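Local coordinates for protein plantazolicin methyltransferase BamL (Bacillus amyloliquefaciens subsp. plantarum, PDB 5DLY) that acts as an N-methyltransferase of plantazolicin biosynthesis, probably transferring methyl groups from S-adenosyl-L-methionine to desmethylplantazolicin, at residues A[125-130]-A[148-153]; A[53-58]-A[261-266]; A[111-116]-A[140-145]. All coordinates share one frame; numbering follows the deposited sequence.

Contact 1 (A[125-130]-A[148-153]); sequences DIIFIH and HLLSDQ. With SAH (S-adenosyl-L-homocysteine), chain C.
Asp-125 and Ser-151 meet at the start of strand 124-130, in a beta-alpha-beta crossover of the Rossmann-type methyltransferase fold: strand 124-130 leads through helix 139-148 to the turn that opens strand 154-160, its parallel neighbour in the sheet. The CA atoms of the two residues are 5.4 Å apart. The Asp-125 side chain starts with CB, which lies at the margin of contact with the carbonyl of Gln-153. With chi1 at -77°, CG stands beside the backbone N, anti to the carbonyl carbon, and comes 3.8 Å from Ser-151 OG. The carboxylate then divides its work. OD1 accepts a hydrogen bond from Ser-151 OG at 2.7 Å, on its anti lone pair, while OD2 turns to the backbone N of Tyr-61 in the chain leading into strand 62-66. Ser-151 OG is itself approached by Gln-153 N in a weak, bent bond of 3.3 Å, which adds a second, looser tie within the turn.

Two residues along the strand the contact becomes apolar. Ile-127 extends toward the turn with chi2 at 174°, and its CD1 lies 3.7 Å from Leu-150 CD2, the two side chains crossing obliquely. The same methyl also reaches Leu-149 CB at 4.3 Å. Strand 62-66 lines this packing through Ile-66, and Leu-150 rests on Ile-156. At the far end of the strand, the carbonyl O of His-130 accepts a hydrogen bond of 2.8 Å from the amino N of SAH.

Contact 2 (A[53-58]-A[261-266]); sequences SSKFNR and WIIKNK
Phe-56 and Asn-265 bring the two backbones to 8.8 Å between their CA atoms, where the last turn of helix 23-56 comes up to the end of strand 258-265. In this Rossmann-type methyltransferase sheet, strand 258-265 runs antiparallel to both its neighbours, bonded to strand 154-160 along one edge and to strand 209-214 along the other. The helix stops at Phe-56: Asn-57 N still closes a bond to Ser-53 O at 2.9 Å, but Asn-57 itself leaves helical geometry with phi at +61°.

The contact is one of van der Waals packing, with no hydrogen bond between the segments. Phe-56 presents the far end of its ring to the strand. Its CE1 meets Asn-265 CG at 3.9 Å, with the amide carbon in the ring plane at the edge, and the amide plane is turned 82° from that of the ring. The two side chains run past each other in opposite directions. Next to CE1, the ring atom CZ lies 3.6 Å from the backbone O of Lys-264, whose own side chain starts off away from the helix. The ring also packs against Tyr-52 from the preceding turn and against Gln-153.

Lys-55 covers one face of the same ring, its CG standing 3.4 Å above the plane over the centre. From there the chain bends at chi2, near 88°, before running out straight across Asn-265, which it crosses at a slant. Ile-263, two residues back on the same side of the strand, packs on Phe-51 as well. CE is the atom of Lys-55 that comes closest to the strand, 4.0 Å from Asn-265 ND2 and 4.2 Å from Ile-263 CG2.

Contact 3 (A[111-116]-A[140-145]); sequences SNAENI and IAIVNT. With SAH (S-adenosyl-L-homocysteine), chain C.
Asn-112, Ala-113 and Glu-114 all touch Ile-142 of helix 139-148, and the first two also hold the adenine of SAH. Just before them, Ser-111 OG accepts a bond from Asn-115 ND2, closing the loop over itself. Asn-112, its CG anti to the backbone N (chi1 180°), uses OD1 twice: SAH N6 donates to it at 3.0 Å, and Glu-114 N does so from above the carbonyl plane, making an Asx turn. Asn-112 ND2 in turn donates to Glu-114 OE2 at 3.0 Å, so both ends of the amide are held and its rotation is fixed. Ala-113 N donates to SAH N1 at 2.9 Å; with OD1 accepting from N6, this reads the adenine edge. Glu-114 CG lies 3.5 Å from Ile-142 CG1, the side chains crossing at about a right angle. A water donates to Glu-114 O (2.9 Å) and also bonds Thr-145 OG1 (2.7 Å). Finally, Ile-116 CG2 packs on Thr-145 CG2 at 3.8 Å. The 3-10 turn thus lies between helix 139-148 and strand 62-66, touched through Ile-66 and Leu-64, while Ile-140 and Val-143 of the helix pack on helix 192-203.

Helix 139-148 supplies one side of contact 3 and leads directly into segment 148-153 of contact 1; the two contacts, their centres about 13 Å apart, meet where Leu-149 CD1 lies 3.8 Å from Ile-116 CG2. Both touch SAH, contact 1 at the amino-acid end and contact 3 at the adenine. Contact 2 lies away from the ligand, its centre about 10 Å from that of contact 1; there Arg-58 NH1 forms a 2.9 Å salt bridge with Asp-125 OD2, joining the loop after helix 23-56 to strand 124-130. Contacts 2 and 3 have centres about 22 Å apart, yet Ile-262 CD1 reaches Val-143 CG1 at 3.6 Å. The substrate analog 5D7 is about 12 Å from the Ile-142 side chain.

Contact 1 (A[125-130]-A[148-153])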
loop_
_atom_site.group_PDB
_atom_site.type_symbol
_atom_site.label_atom_id
_atom_site.label_comp_id
_atom_site.label_asym_id
_atom_site.label_seq_id
_atom_site.Cartn_x
_atom_site.Cartn_y
_atom_site.Cartn_z
ATOM N N ASP A 125 -9.830 -5.891 9.956
ATOM C CA ASP A 125 -8.681 -5.934 10.852
ATOM C C ASP A 125 -7.451 -5.275 10.219
ATOM O O ASP A 125 -6.673 -4.613 10.907
ATOM C CB ASP A 125 -8.357 -7.377 11.260
ATOM C CG ASP A 125 -9.312 -7.933 12.313
ATOM O OD1 ASP A 125 -10.080 -7.163 12.934
ATOM O OD2 ASP A 125 -9.283 -9.166 12.515
ATOM N N ILE A 126 -7.282 -5.470 8.912
ATOM C CA ILE A 126 -6.196 -4.846 8.160
ATOM C C ILE A 126 -6.738 -4.257 6.875
ATOM O O ILE A 126 -7.471 -4.919 6.145
ATOM C CB ILE A 126 -5.078 -5.861 7.821
ATOM C CG1 ILE A 126 -4.557 -6.519 9.111
ATOM C CG2 ILE A 126 -3.962 -5.191 7.019
ATOM C CD1 ILE A 126 -3.539 -7.614 8.892
ATOM N N ILE A 127 -6.372 -3.007 6.624
ATOM C CA ILE A 127 -6.623 -2.353 5.353
ATOM C C ILE A 127 -5.253 -2.011 4.766
ATOM O O ILE A 127 -4.437 -1.371 5.419
ATOM C CB ILE A 127 -7.524 -1.105 5.524
ATOM C CG1 ILE A 127 -8.851 -1.495 6.191
ATOM C CG2 ILE A 127 -7.744 -0.423 4.178
ATOM C CD1 ILE A 127 -9.758 -0.328 6.543
ATOM N N PHE A 128 -4.996 -2.477 3.547
ATOM C CA PHE A 128 -3.675 -2.367 2.925
ATOM C C PHE A 128 -3.760 -1.446 1.716
ATOM O O PHE A 128 -4.639 -1.602 0.863
ATOM C CB PHE A 128 -3.267 -3.774 2.473
ATOM C CG PHE A 128 -1.816 -3.941 2.065
ATOM C CD1 PHE A 128 -0.773 -3.255 2.684
ATOM C CD2 PHE A 128 -1.497 -4.877 1.073
ATOM C CE1 PHE A 128 0.549 -3.490 2.320
ATOM C CE2 PHE A 128 -0.189 -5.109 0.708
ATOM C CZ PHE A 128 0.839 -4.415 1.331
ATOM N N ILE A 129 -2.870 -0.459 1.655
ATOM C CA ILE A 129 -2.818 0.447 0.505
ATOM C C ILE A 129 -1.381 0.442 0.003
ATOM O O ILE A 129 -0.539 1.239 0.446
ATOM C CB ILE A 129 -3.244 1.892 0.862
ATOM C CG1 ILE A 129 -4.546 1.918 1.690
ATOM C CG2 ILE A 129 -3.398 2.702 -0.410
ATOM C CD1 ILE A 129 -4.990 3.322 2.078
ATOM N N HIS A 130 -1.088 -0.465 -0.925
ATOM C CA HIS A 130 0.285 -0.721 -1.327
ATOM C C HIS A 130 0.585 -0.117 -2.690
ATOM O O HIS A 130 -0.017 -0.483 -3.703
ATOM C CB HIS A 130 0.529 -2.242 -1.342
ATOM C CG HIS A 130 1.963 -2.638 -1.519
ATOM N ND1 HIS A 130 2.909 -2.519 -0.525
ATOM C CD2 HIS A 130 2.592 -3.215 -2.571
ATOM C CE1 HIS A 130 4.071 -2.966 -0.973
ATOM N NE2 HIS A 130 3.902 -3.405 -2.210
ATOM N N HIS A 148 -13.490 4.598 9.086
ATOM C CA HIS A 148 -14.818 4.108 9.518
ATOM C C HIS A 148 -14.949 2.592 9.499
ATOM O O HIS A 148 -15.785 2.034 10.220
ATOM C CB HIS A 148 -15.951 4.661 8.649
ATOM C CG HIS A 148 -15.958 6.148 8.523
ATOM N ND1 HIS A 148 -15.801 6.989 9.602
ATOM C CD2 HIS A 148 -16.133 6.946 7.444
ATOM C CE1 HIS A 148 -15.862 8.243 9.192
ATOM N NE2 HIS A 148 -16.052 8.245 7.885
ATOM N N LEU A 149 -14.158 1.944 8.642
ATOM C CA LEU A 149 -14.206 0.492 8.463
ATOM C C LEU A 149 -13.234 -0.268 9.365
ATOM O O LEU A 149 -13.226 -1.492 9.357
ATOM C CB LEU A 149 -13.963 0.120 6.991
ATOM C CG LEU A 149 -15.128 0.336 6.026
ATOM C CD1 LEU A 149 -14.675 0.071 4.598
ATOM C CD2 LEU A 149 -16.301 -0.569 6.389
ATOM N N LEU A 150 -12.428 0.444 10.139
ATOM C CA LEU A 150 -11.465 -0.217 11.033
ATOM C C LEU A 150 -12.152 -0.902 12.210
ATOM O O LEU A 150 -13.034 -0.319 12.852
ATOM C CB LEU A 150 -10.419 0.773 11.541
ATOM C CG LEU A 150 -9.376 1.258 10.535
ATOM C CD1 LEU A 150 -8.568 2.380 11.179
ATOM C CD2 LEU A 150 -8.476 0.132 10.029
ATOM N N SER A 151 -11.757 -2.144 12.470
ATOM C CA SER A 151 -12.225 -2.880 13.644
ATOM C C SER A 151 -11.607 -2.294 14.911
ATOM O O SER A 151 -10.728 -1.415 14.852
ATOM C CB SER A 151 -11.883 -4.369 13.513
ATOM O OG SER A 151 -10.510 -4.595 13.798
ATOM N N ASP A 152 -12.047 -2.789 16.065
ATOM C CA ASP A 152 -11.513 -2.315 17.340
ATOM C C ASP A 152 -10.020 -2.624 17.527
ATOM O O ASP A 152 -9.357 -1.963 18.311
ATOM C CB ASP A 152 -12.324 -2.887 18.511
ATOM C CG ASP A 152 -13.754 -2.372 18.545
ATOM O OD1 ASP A 152 -14.041 -1.350 17.891
ATOM O OD2 ASP A 152 -14.598 -2.981 19.241
ATOM N N GLN A 153 -9.514 -3.630 16.812
ATOM C CA GLN A 153 -8.088 -3.974 16.814
ATOM C C GLN A 153 -7.625 -4.085 15.370
ATOM O O GLN A 153 -7.813 -5.116 14.723
ATOM C CB GLN A 153 -7.841 -5.294 17.545
ATOM C CG GLN A 153 -8.044 -5.210 19.053
ATOM C CD GLN A 153 -7.794 -6.529 19.755
ATOM O OE1 GLN A 153 -8.311 -7.571 19.350
ATOM N NE2 GLN A 153 -6.998 -6.493 20.813
HETATM N N SAH C . -1.652 -2.498 -4.706
HETATM C CA SAH C . -0.985 -2.811 -6.012
HETATM C CB SAH C . -0.867 -1.541 -6.848
HETATM C CG SAH C . -1.180 -1.832 -8.318
HETATM S SD SAH C . -0.812 -0.452 -9.370
HETATM C C SAH C . 0.387 -3.375 -5.764
HETATM O O SAH C . 0.750 -3.691 -4.638
HETATM O OXT SAH C . 1.193 -3.525 -6.682
HETATM C "C5'" SAH C . -1.980 0.767 -8.838
HETATM C "C4'" SAH C . -3.420 0.270 -8.853
HETATM O "O4'" SAH C . -4.260 1.238 -8.207
HETATM C "C3'" SAH C . -3.976 0.112 -10.268
HETATM O "O3'" SAH C . -4.443 -1.237 -10.467
HETATM C "C2'" SAH C . -5.094 1.143 -10.358
HETATM O "O2'" SAH C . -6.205 0.765 -11.177
HETATM C "C1'" SAH C . -5.501 1.264 -8.899
HETATM N N9 SAH C . -6.244 2.496 -8.550
HETATM C C8 SAH C . -5.915 3.764 -8.879
HETATM N N7 SAH C . -6.822 4.637 -8.389
HETATM C C5 SAH C . -7.744 3.921 -7.723
HETATM C C6 SAH C . -8.968 4.238 -6.977
HETATM N N6 SAH C . -9.346 5.524 -6.850
HETATM N N1 SAH C . -9.659 3.207 -6.424
HETATM C C2 SAH C . -9.253 1.929 -6.570
HETATM N N3 SAH C . -8.131 1.559 -7.243
HETATM C C4 SAH C . -7.364 2.510 -7.838
#

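Contact 2 (A[53-58]-A[261-266])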
loop_
_atom_site.group_PDB
_atom_site.type_symbol
_atom_site.label_atom_id
_atom_site.label_comp_id
_atom_site.label_asym_id
_atom_site.label_seq_id
_atom_site.Cartn_x
_atom_site.Cartn_y
_atom_site.Cartn_z
ATOM N N SER A 53 0.073 -9.524 14.686
ATOM C CA SER A 53 0.304 -10.577 15.686
ATOM C C SER A 53 1.033 -10.063 16.924
ATOM O O SER A 53 0.692 -10.442 18.047
ATOM C CB SER A 53 1.075 -11.750 15.078
ATOM O OG SER A 53 0.201 -12.663 14.437
ATOM N N SER A 54 2.025 -9.201 16.720
ATOM C CA SER A 54 2.784 -8.610 17.820
ATOM C C SER A 54 1.884 -7.726 18.689
ATOM O O SER A 54 1.865 -7.862 19.918
ATOM C CB SER A 54 3.979 -7.811 17.278
ATOM O OG SER A 54 4.702 -7.185 18.319
ATOM N N LYS A 55 1.119 -6.855 18.037
ATOM C CA LYS A 55 0.262 -5.892 18.725
ATOM C C LYS A 55 -0.964 -6.549 19.365
ATOM O O LYS A 55 -1.297 -6.252 20.514
ATOM C CB LYS A 55 -0.162 -4.772 17.762
ATOM C CG LYS A 55 -1.006 -3.666 18.375
ATOM C CD LYS A 55 -0.183 -2.541 18.980
ATOM C CE LYS A 55 -1.091 -1.421 19.464
ATOM N NZ LYS A 55 -0.350 -0.303 20.107
ATOM N N PHE A 56 -1.626 -7.448 18.640
ATOM C CA PHE A 56 -2.947 -7.926 19.077
ATOM C C PHE A 56 -3.024 -9.394 19.508
ATOM O O PHE A 56 -4.079 -9.848 19.958
ATOM C CB PHE A 56 -4.017 -7.601 18.022
ATOM C CG PHE A 56 -4.092 -6.137 17.656
ATOM C CD1 PHE A 56 -4.435 -5.173 18.608
ATOM C CD2 PHE A 56 -3.821 -5.721 16.353
ATOM C CE1 PHE A 56 -4.514 -3.831 18.266
ATOM C CE2 PHE A 56 -3.896 -4.378 16.006
ATOM C CZ PHE A 56 -4.243 -3.430 16.963
ATOM N N ASN A 57 -1.920 -10.129 19.363
ATOM C CA ASN A 57 -1.807 -11.523 19.842
ATOM C C ASN A 57 -2.784 -12.540 19.230
ATOM O O ASN A 57 -3.094 -13.582 19.818
ATOM C CB ASN A 57 -1.801 -11.575 21.376
ATOM C CG ASN A 57 -0.617 -10.833 21.967
ATOM O OD1 ASN A 57 -0.781 -9.822 22.647
ATOM N ND2 ASN A 57 0.587 -11.318 21.681
ATOM N N ARG A 58 -3.265 -12.215 18.036
ATOM C CA ARG A 58 -3.988 -13.160 17.202
ATOM C C ARG A 58 -3.730 -12.798 15.746
ATOM O O ARG A 58 -3.216 -11.717 15.460
ATOM C CB ARG A 58 -5.492 -13.148 17.506
ATOM C CG ARG A 58 -6.205 -11.843 17.189
ATOM C CD ARG A 58 -7.704 -12.067 17.142
ATOM N NE ARG A 58 -8.477 -10.834 16.987
ATOM C CZ ARG A 58 -8.720 -10.224 15.826
ATOM N NH1 ARG A 58 -8.246 -10.707 14.683
ATOM N NH2 ARG A 58 -9.457 -9.125 15.807
ATOM N N TRP A 261 1.256 4.071 9.084
ATOM C CA TRP A 261 0.300 3.241 9.806
ATOM C C TRP A 261 -0.744 4.105 10.472
ATOM O O TRP A 261 -0.417 5.141 11.074
ATOM C CB TRP A 261 0.978 2.412 10.909
ATOM C CG TRP A 261 2.119 1.558 10.465
ATOM C CD1 TRP A 261 3.393 1.967 10.218
ATOM C CD2 TRP A 261 2.091 0.146 10.235
ATOM N NE1 TRP A 261 4.167 0.901 9.829
ATOM C CE2 TRP A 261 3.396 -0.233 9.842
ATOM C CE3 TRP A 261 1.097 -0.842 10.339
ATOM C CZ2 TRP A 261 3.729 -1.553 9.525
ATOM C CZ3 TRP A 261 1.428 -2.161 10.022
ATOM C CH2 TRP A 261 2.736 -2.502 9.618
ATOM N N ILE A 262 -1.999 3.679 10.350
ATOM C CA ILE A 262 -3.105 4.217 11.126
ATOM C C ILE A 262 -3.598 3.047 11.976
ATOM O O ILE A 262 -4.094 2.043 11.450
ATOM C CB ILE A 262 -4.203 4.798 10.210
ATOM C CG1 ILE A 262 -3.688 6.046 9.489
ATOM C CG2 ILE A 262 -5.440 5.193 11.004
ATOM C CD1 ILE A 262 -4.446 6.374 8.217
ATOM N N ILE A 263 -3.423 3.169 13.290
ATOM C CA ILE A 263 -3.594 2.048 14.217
ATOM C C ILE A 263 -4.771 2.305 15.154
ATOM O O ILE A 263 -4.814 3.333 15.824
ATOM C CB ILE A 263 -2.306 1.832 15.048
ATOM C CG1 ILE A 263 -1.133 1.480 14.126
ATOM C CG2 ILE A 263 -2.505 0.743 16.104
ATOM C CD1 ILE A 263 0.203 2.010 14.609
ATOM N N LYS A 264 -5.726 1.385 15.178
ATOM C CA LYS A 264 -6.848 1.496 16.109
ATOM C C LYS A 264 -6.790 0.401 17.169
ATOM O O LYS A 264 -6.700 -0.796 16.865
ATOM C CB LYS A 264 -8.205 1.505 15.382
ATOM C CG LYS A 264 -9.393 1.777 16.300
ATOM C CD LYS A 264 -10.676 1.929 15.503
ATOM C CE LYS A 264 -11.864 2.222 16.411
ATOM N NZ LYS A 264 -13.038 2.672 15.616
ATOM N N ASN A 265 -6.850 0.831 18.423
ATOM C CA ASN A 265 -6.866 -0.080 19.551
ATOM C C ASN A 265 -7.861 0.427 20.589
ATOM O O ASN A 265 -7.524 1.264 21.433
ATOM C CB ASN A 265 -5.463 -0.219 20.147
ATOM C CG ASN A 265 -5.367 -1.323 21.189
ATOM O OD1 ASN A 265 -6.292 -2.116 21.375
ATOM N ND2 ASN A 265 -4.234 -1.381 21.874
ATOM N N LYS A 266 -9.089 -0.078 20.504
ATOM C CA LYS A 266 -10.163 0.315 21.419
ATOM C C LYS A 266 -9.953 -0.277 22.811
ATOM O O LYS A 266 -9.778 -1.485 22.957
ATOM C CB LYS A 266 -11.522 -0.101 20.852
ATOM C CG LYS A 266 -12.725 0.304 21.693
ATOM C CD LYS A 266 -13.987 0.313 20.846
ATOM C CE LYS A 266 -15.232 0.570 21.679
ATOM N NZ LYS A 266 -16.410 0.797 20.795
#

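Contact 3 (A[111-116]-A[140-145])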
loop_
_atom_site.group_PDB
_atom_site.type_symbol
_atom_site.label_atom_id
_atom_site.label_comp_id
_atom_site.label_asym_id
_atom_site.label_seq_id
_atom_site.Cartn_x
_atom_site.Cartn_y
_atom_site.Cartn_z
ATOM N N SER A 111 -14.543 -0.534 -8.597
ATOM C CA SER A 111 -15.087 0.766 -8.233
ATOM C C SER A 111 -13.959 1.626 -7.706
ATOM O O SER A 111 -12.923 1.108 -7.282
ATOM C CB SER A 111 -16.174 0.604 -7.155
ATOM O OG SER A 111 -16.929 1.796 -6.991
ATOM N N ASN A 112 -14.162 2.944 -7.736
ATOM C CA ASN A 112 -13.306 3.872 -7.010
ATOM C C ASN A 112 -13.321 3.460 -5.529
ATOM O O ASN A 112 -14.389 3.185 -4.962
ATOM C CB ASN A 112 -13.876 5.278 -7.217
ATOM C CG ASN A 112 -13.100 6.379 -6.515
ATOM O OD1 ASN A 112 -12.091 6.163 -5.833
ATOM N ND2 ASN A 112 -13.610 7.597 -6.666
ATOM N N ALA A 113 -12.140 3.388 -4.911
ATOM C CA ALA A 113 -12.038 3.046 -3.488
ATOM C C ALA A 113 -12.860 3.981 -2.606
ATOM O O ALA A 113 -13.250 3.597 -1.509
ATOM C CB ALA A 113 -10.587 3.032 -3.032
ATOM N N GLU A 114 -13.131 5.189 -3.103
ATOM C CA GLU A 114 -14.031 6.122 -2.410
ATOM C C GLU A 114 -15.372 5.486 -2.059
ATOM O O GLU A 114 -16.021 5.890 -1.097
ATOM C CB GLU A 114 -14.281 7.381 -3.243
ATOM C CG GLU A 114 -13.093 8.326 -3.336
ATOM C CD GLU A 114 -13.429 9.643 -4.020
ATOM O OE1 GLU A 114 -14.299 10.392 -3.512
ATOM O OE2 GLU A 114 -12.808 9.945 -5.049
ATOM N N ASN A 115 -15.789 4.511 -2.863
ATOM C CA ASN A 115 -17.105 3.893 -2.729
ATOM C C ASN A 115 -17.127 2.623 -1.881
ATOM O O ASN A 115 -18.131 1.913 -1.854
ATOM C CB ASN A 115 -17.667 3.602 -4.121
ATOM C CG ASN A 115 -17.752 4.846 -4.976
ATOM O OD1 ASN A 115 -18.202 5.895 -4.504
ATOM N ND2 ASN A 115 -17.306 4.751 -6.228
ATOM N N ILE A 116 -16.032 2.353 -1.173
ATOM C CA ILE A 116 -15.861 1.080 -0.466
ATOM C C ILE A 116 -16.988 0.678 0.505
ATOM O O ILE A 116 -17.314 -0.504 0.618
ATOM C CB ILE A 116 -14.451 0.972 0.188
ATOM C CG1 ILE A 116 -14.160 -0.456 0.684
ATOM C CG2 ILE A 116 -14.272 1.991 1.305
ATOM C CD1 ILE A 116 -14.233 -1.528 -0.391
ATOM N N ILE A 140 -7.436 12.123 1.001
ATOM C CA ILE A 140 -7.901 12.379 2.369
ATOM C C ILE A 140 -9.311 11.804 2.590
ATOM O O ILE A 140 -9.570 11.168 3.616
ATOM C CB ILE A 140 -7.853 13.888 2.719
ATOM C CG1 ILE A 140 -6.441 14.448 2.490
ATOM C CG2 ILE A 140 -8.296 14.123 4.157
ATOM C CD1 ILE A 140 -6.317 15.952 2.660
ATOM N N ALA A 141 -10.198 11.995 1.611
ATOM C CA ALA A 141 -11.546 11.425 1.664
ATOM C C ALA A 141 -11.494 9.904 1.771
ATOM O O ALA A 141 -12.228 9.305 2.557
ATOM C CB ALA A 141 -12.362 11.835 0.445
ATOM N N ILE A 142 -10.611 9.282 0.999
ATOM C CA ILE A 142 -10.521 7.825 1.038
ATOM C C ILE A 142 -10.059 7.351 2.409
ATOM O O ILE A 142 -10.648 6.433 2.979
ATOM C CB ILE A 142 -9.617 7.275 -0.085
ATOM C CG1 ILE A 142 -10.371 7.369 -1.415
ATOM C CG2 ILE A 142 -9.217 5.823 0.193
ATOM C CD1 ILE A 142 -9.503 7.242 -2.649
ATOM N N VAL A 143 -9.025 7.987 2.949
ATOM C CA VAL A 143 -8.537 7.606 4.276
ATOM C C VAL A 143 -9.592 7.803 5.376
ATOM O O VAL A 143 -9.754 6.929 6.228
ATOM C CB VAL A 143 -7.208 8.304 4.642
ATOM C CG1 VAL A 143 -6.816 7.968 6.071
ATOM C CG2 VAL A 143 -6.110 7.877 3.684
ATOM N N ASN A 144 -10.292 8.944 5.372
ATOM C CA ASN A 144 -11.378 9.175 6.348
ATOM C C ASN A 144 -12.423 8.059 6.273
ATOM O O ASN A 144 -12.870 7.534 7.287
ATOM C CB ASN A 144 -12.074 10.519 6.102
ATOM C CG ASN A 144 -11.214 11.729 6.459
ATOM O OD1 ASN A 144 -11.412 12.819 5.904
ATOM N ND2 ASN A 144 -10.279 11.558 7.376
ATOM N N THR A 145 -12.801 7.692 5.053
ATOM C CA THR A 145 -13.742 6.599 4.838
ATOM C C THR A 145 -13.213 5.262 5.369
ATOM O O THR A 145 -13.933 4.529 6.056
ATOM C CB THR A 145 -14.093 6.500 3.347
ATOM O OG1 THR A 145 -14.837 7.666 2.981
ATOM C CG2 THR A 145 -14.926 5.255 3.058
HETATM N N SAH C . -1.652 -2.498 -4.706
HETATM C CA SAH C . -0.985 -2.811 -6.012
HETATM C CB SAH C . -0.867 -1.541 -6.848
HETATM C CG SAH C . -1.180 -1.832 -8.318
HETATM S SD SAH C . -0.812 -0.452 -9.370
HETATM C C SAH C . 0.387 -3.375 -5.764
HETATM O O SAH C . 0.750 -3.691 -4.638
HETATM O OXT SAH C . 1.193 -3.525 -6.682
HETATM C "C5'" SAH C . -1.980 0.767 -8.838
HETATM C "C4'" SAH C . -3.420 0.270 -8.853
HETATM O "O4'" SAH C . -4.260 1.238 -8.207
HETATM C "C3'" SAH C . -3.976 0.112 -10.268
HETATM O "O3'" SAH C . -4.443 -1.237 -10.467
HETATM C "C2'" SAH C . -5.094 1.143 -10.358
HETATM O "O2'" SAH C . -6.205 0.765 -11.177
HETATM C "C1'" SAH C . -5.501 1.264 -8.899
HETATM N N9 SAH C . -6.244 2.496 -8.550
HETATM C C8 SAH C . -5.915 3.764 -8.879
HETATM N N7 SAH C . -6.822 4.637 -8.389
HETATM C C5 SAH C . -7.744 3.921 -7.723
HETATM C C6 SAH C . -8.968 4.238 -6.977
HETATM N N6 SAH C . -9.346 5.524 -6.850
HETATM N N1 SAH C . -9.659 3.207 -6.424
HETATM C C2 SAH C . -9.253 1.929 -6.570
HETATM N N3 SAH C . -8.131 1.559 -7.243
HETATM C C4 SAH C . -7.364 2.510 -7.838
HETATM O O HOH W 1 -14.597 7.993 0.337
#